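PDB 5MJR: protein Thf1 from Thermosynechococcus elongatus, which probably takes part in building the photosynthetic membrane and associates with the FtsH protease complex involved in photosystem II repair. Local coordinates for residues G146-L151 against E187-D192. Sequence-based numbering, arbitrary orientation.
Sequences GKYSRL and EKVKRD. With SO4 (sulfate ion), chain B.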
ATOM      1  N   GLY A 146       7.355  12.660   7.568  0.50 25.47           N
ATOM      2  CA  GLY A 146       7.143  11.640   8.536  0.50 23.08           C
ATOM      3  C   GLY A 146       7.473  10.268   7.989  0.50 17.01           C
ATOM      4  O   GLY A 146       8.026  10.045   6.915  0.50 18.07           O
ATOM      5  N   LYS A 147       7.202   9.278   8.811  1.00 13.63           N
ATOM      6  CA  LYS A 147       7.812   7.913   8.703  1.00 11.10           C
ATOM      7  C   LYS A 147       7.414   7.293   7.350  1.00 10.79           C
ATOM      8  O   LYS A 147       6.247   7.213   6.996  1.00 10.69           O
ATOM      9  CB  LYS A 147       7.278   7.051   9.830  1.00 11.66           C
ATOM     10  CG  LYS A 147       7.676   5.593   9.751  1.00 13.85           C
ATOM     11  CD  LYS A 147       9.124   5.366   9.932  1.00 13.70           C
ATOM     12  CE  LYS A 147       9.465   3.880   9.923  1.00 18.57           C
ATOM     13  NZ  LYS A 147      10.927   3.725  10.040  1.00 25.94           N
ATOM     14  N   TYR A 148       8.449   6.863   6.649  1.00 10.13           N
ATOM     15  CA  TYR A 148       8.319   6.156   5.402  1.00 10.38           C
ATOM     16  C   TYR A 148       8.283   4.631   5.602  1.00 10.72           C
ATOM     17  O   TYR A 148       9.081   4.097   6.389  1.00 12.81           O
ATOM     18  CB  TYR A 148       9.504   6.512   4.496  1.00 13.68           C
ATOM     19  CG  TYR A 148       9.647   5.635   3.255  1.00 12.57           C
ATOM     20  CD1 TYR A 148       8.934   5.867   2.122  1.00 11.77           C
ATOM     21  CD2 TYR A 148      10.477   4.517   3.274  1.00 12.99           C
ATOM     22  CE1 TYR A 148       9.002   5.034   1.048  1.00 13.13           C
ATOM     23  CE2 TYR A 148      10.575   3.642   2.194  1.00 12.98           C
ATOM     24  CZ  TYR A 148       9.859   3.910   1.068  1.00 12.12           C
ATOM     25  OH  TYR A 148       9.938   3.105  -0.013  1.00 12.68           O
ATOM     26  N   SER A 149       7.387   3.999   4.861  1.00 10.63           N
ATOM     27  CA  SER A 149       7.247   2.532   4.775  1.00 10.32           C
ATOM     28  C   SER A 149       7.416   2.108   3.333  1.00  9.69           C
ATOM     29  O   SER A 149       6.954   2.805   2.398  1.00 10.81           O
ATOM     30  CB  SER A 149       5.821   2.182   5.273  1.00 11.22           C
ATOM     31  OG  SER A 149       5.507   0.786   5.064  1.00 12.50           O
ATOM     32  N   ARG A 150       7.864   0.870   3.135  1.00  9.82           N
ATOM     33  CA  ARG A 150       7.770   0.272   1.791  1.00 10.91           C
ATOM     34  C   ARG A 150       6.378   0.265   1.263  1.00  9.29           C
ATOM     35  O   ARG A 150       6.150   0.239   0.067  1.00 10.31           O
ATOM     36  CB  ARG A 150       8.381  -1.155   1.833  1.00 12.22           C
ATOM     37  CG  ARG A 150       7.605  -2.121   2.618  1.00 11.77           C
ATOM     38  CD  ARG A 150       6.709  -2.978   1.726  1.00 13.94           C
ATOM     39  NE  ARG A 150       5.829  -3.819   2.509  1.00 15.52           N
ATOM     40  CZ  ARG A 150       5.080  -4.801   2.011  1.00 12.56           C
ATOM     41  NH1 ARG A 150       5.085  -5.070   0.688  1.00 15.50           N
ATOM     42  NH2 ARG A 150       4.227  -5.406   2.820  1.00 13.80           N
ATOM     43  N   LEU A 151       5.366   0.243   2.173  1.00  9.40           N
ATOM     44  CA  LEU A 151       3.981   0.368   1.700  1.00  9.36           C
ATOM     45  C   LEU A 151       3.693   1.653   0.948  1.00  8.94           C
ATOM     46  O   LEU A 151       2.837   1.635   0.063  1.00  9.55           O
ATOM     47  CB  LEU A 151       2.999   0.104   2.860  1.00  9.01           C
ATOM     48  CG  LEU A 151       2.964  -1.293   3.467  1.00 10.40           C
ATOM     49  CD1 LEU A 151       2.333  -1.286   4.824  1.00 12.53           C
ATOM     50  CD2 LEU A 151       2.284  -2.199   2.499  1.00 13.20           C
ATOM     51  N   GLU A 187      15.055   7.164  -3.584  1.00 17.97           N
ATOM     52  CA  GLU A 187      16.024   6.060  -3.617  1.00 17.91           C
ATOM     53  C   GLU A 187      15.558   4.825  -2.841  1.00 15.04           C
ATOM     54  O   GLU A 187      15.804   3.682  -3.231  1.00 17.28           O
ATOM     55  CB  GLU A 187      17.467   6.448  -3.221  1.00 25.56           C
ATOM     56  CG  GLU A 187      18.178   7.410  -4.228  1.00 31.03           C
ATOM     57  CD  GLU A 187      18.246   6.834  -5.674  1.00 47.03           C
ATOM     58  OE1 GLU A 187      18.932   5.778  -5.838  1.00 59.67           O
ATOM     59  OE2 GLU A 187      17.619   7.441  -6.621  1.00 60.02           O
ATOM     60  N   LYS A 188      14.873   5.063  -1.719  1.00 15.22           N
ATOM     61  CA  LYS A 188      14.210   3.983  -0.995  1.00 14.68           C
ATOM     62  C   LYS A 188      13.023   3.400  -1.722  1.00 14.23           C
ATOM     63  O   LYS A 188      12.864   2.174  -1.740  1.00 13.65           O
ATOM     64  CB  LYS A 188      13.714   4.537   0.370  1.00 16.01           C
ATOM     65  CG  LYS A 188      14.821   4.983   1.254  1.00 19.16           C
ATOM     66  CD  LYS A 188      14.237   5.371   2.624  1.00 22.12           C
ATOM     67  CE  LYS A 188      15.363   5.774   3.500  1.00 24.98           C
ATOM     68  NZ  LYS A 188      14.940   6.084   4.854  1.00 29.45           N
ATOM     69  N   VAL A 189      12.262   4.216  -2.451  1.00 13.15           N
ATOM     70  CA  VAL A 189      11.221   3.711  -3.312  1.00 12.54           C
ATOM     71  C   VAL A 189      11.780   2.731  -4.353  1.00 11.56           C
ATOM     72  O   VAL A 189      11.200   1.661  -4.591  1.00 12.98           O
ATOM     73  CB  VAL A 189      10.409   4.823  -3.949  1.00 12.59           C
ATOM     74  CG1 VAL A 189       9.447   4.334  -4.999  1.00 13.82           C
ATOM     75  CG2 VAL A 189       9.647   5.633  -2.899  1.00 13.44           C
ATOM     76  N   LYS A 190      12.869   3.106  -5.039  1.00 13.00           N
ATOM     77  CA  LYS A 190      13.455   2.226  -6.052  1.00 14.13           C
ATOM     78  C   LYS A 190      13.783   0.883  -5.415  1.00 12.39           C
ATOM     79  O   LYS A 190      13.521  -0.166  -5.991  1.00 14.50           O
ATOM     80  CB  LYS A 190      14.698   2.910  -6.660  1.00 15.21           C
ATOM     81  CG  LYS A 190      14.317   4.064  -7.618  1.00 15.78           C
ATOM     82  CD  LYS A 190      15.625   4.656  -8.114  1.00 18.06           C
ATOM     83  CE  LYS A 190      15.342   5.864  -8.996  1.00 22.16           C
ATOM     84  NZ  LYS A 190      16.542   6.339  -9.618  1.00 27.51           N
ATOM     85  N   ARG A 191      14.527   0.958  -4.312  1.00 13.73           N
ATOM     86  CA  ARG A 191      14.906  -0.233  -3.583  1.00 15.22           C
ATOM     87  C   ARG A 191      13.718  -1.114  -3.247  1.00 13.42           C
ATOM     88  O   ARG A 191      13.718  -2.332  -3.482  1.00 14.20           O
ATOM     89  CB  ARG A 191      15.647   0.191  -2.306  1.00 18.23           C
ATOM     90  CG  ARG A 191      15.894  -0.952  -1.323  1.00 19.66           C
ATOM     91  CD  ARG A 191      16.191  -0.406   0.108  1.00 23.02           C
ATOM     92  NE  ARG A 191      14.965   0.066   0.736  1.00 22.79           N
ATOM     93  CZ  ARG A 191      14.888   0.791   1.845  1.00 20.72           C
ATOM     94  NH1 ARG A 191      15.984   1.195   2.481  1.00 23.83           N
ATOM     95  NH2 ARG A 191      13.675   1.186   2.289  1.00 25.90           N
ATOM     96  N   ASP A 192      12.705  -0.528  -2.671  1.00 11.82           N
ATOM     97  CA  ASP A 192      11.559  -1.245  -2.195  1.00 11.62           C
ATOM     98  C   ASP A 192      10.701  -1.791  -3.339  1.00 11.90           C
ATOM     99  O   ASP A 192      10.144  -2.886  -3.195  1.00 14.62           O
ATOM    100  CB  ASP A 192      10.725  -0.368  -1.245  1.00 11.53           C
ATOM    101  CG  ASP A 192      11.436  -0.087   0.079  1.00 14.87           C
ATOM    102  OD1 ASP A 192      12.375  -0.853   0.424  1.00 18.73           O
ATOM    103  OD2 ASP A 192      11.099   0.886   0.778  1.00 15.94           O
TER
HETATM  104  S   SO4 B1000      14.097   2.582   5.768  1.00 25.24           S
HETATM  105  O1  SO4 B1000      13.750   4.024   6.017  1.00 26.92           O
HETATM  106  O2  SO4 B1000      15.312   2.549   4.890  1.00 34.46           O
HETATM  107  O3  SO4 B1000      12.908   1.980   5.084  1.00 25.45           O
HETATM  108  O4  SO4 B1000      14.416   1.812   6.953  1.00 37.45           O
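Tyr148 and Asp192 meet tip to tip, and the hydroxyl OH of Tyr148 donates to OD2 of Asp192 over 2.6 Å. OD2 of Asp192 lies in the plane of the Tyr148 ring, at its edge; ring and carboxylate planes are nearly coplanar, 9° apart, and OD2 is met on its anti side. CB of Tyr148 points toward helix 186-198, and chi1 of 169° sets CG anti to the backbone N. CE2 of Tyr148 lies 3.7 Å from CB of Lys188, the two side chains running past each other in opposite directions, while CE1 of Tyr148 rests 4.0 Å from CG2 of Val189, which crosses it at about a right angle. The CB methylene of Arg150 lies against the carboxylate, 3.6 Å from OD2 of Asp192.

The second shell fixes the carboxylate. Arg191 grips it side-on, NE of Arg191 to OD1 of Asp192 at 2.8 Å and NH2 to the syn side of OD2 at 3.0 Å, so OD2 accepts two bonds. An alanine in place of Asp192 would probably leave the Tyr148 hydroxyl without this acceptor and the Arg191 guanidinium without its carboxylate mate. Outward, Arg191 and Lys188 jointly bind a sulfate, probably from the crystallisation liquor, with NZ of Lys188 2.6 Å from its O1. The guanidinium of Arg150 turns away to a salt bridge with Glu53.

Ser149 N-caps helix 150-162, its OG accepting from Leu151 N. Val189 and Asp192 also touch Ala153 of that helix. The contact thus joins a capped helix start, through the tyrosine just before the cap, to the start of the predicted coiled-coil region in this all-helical fold.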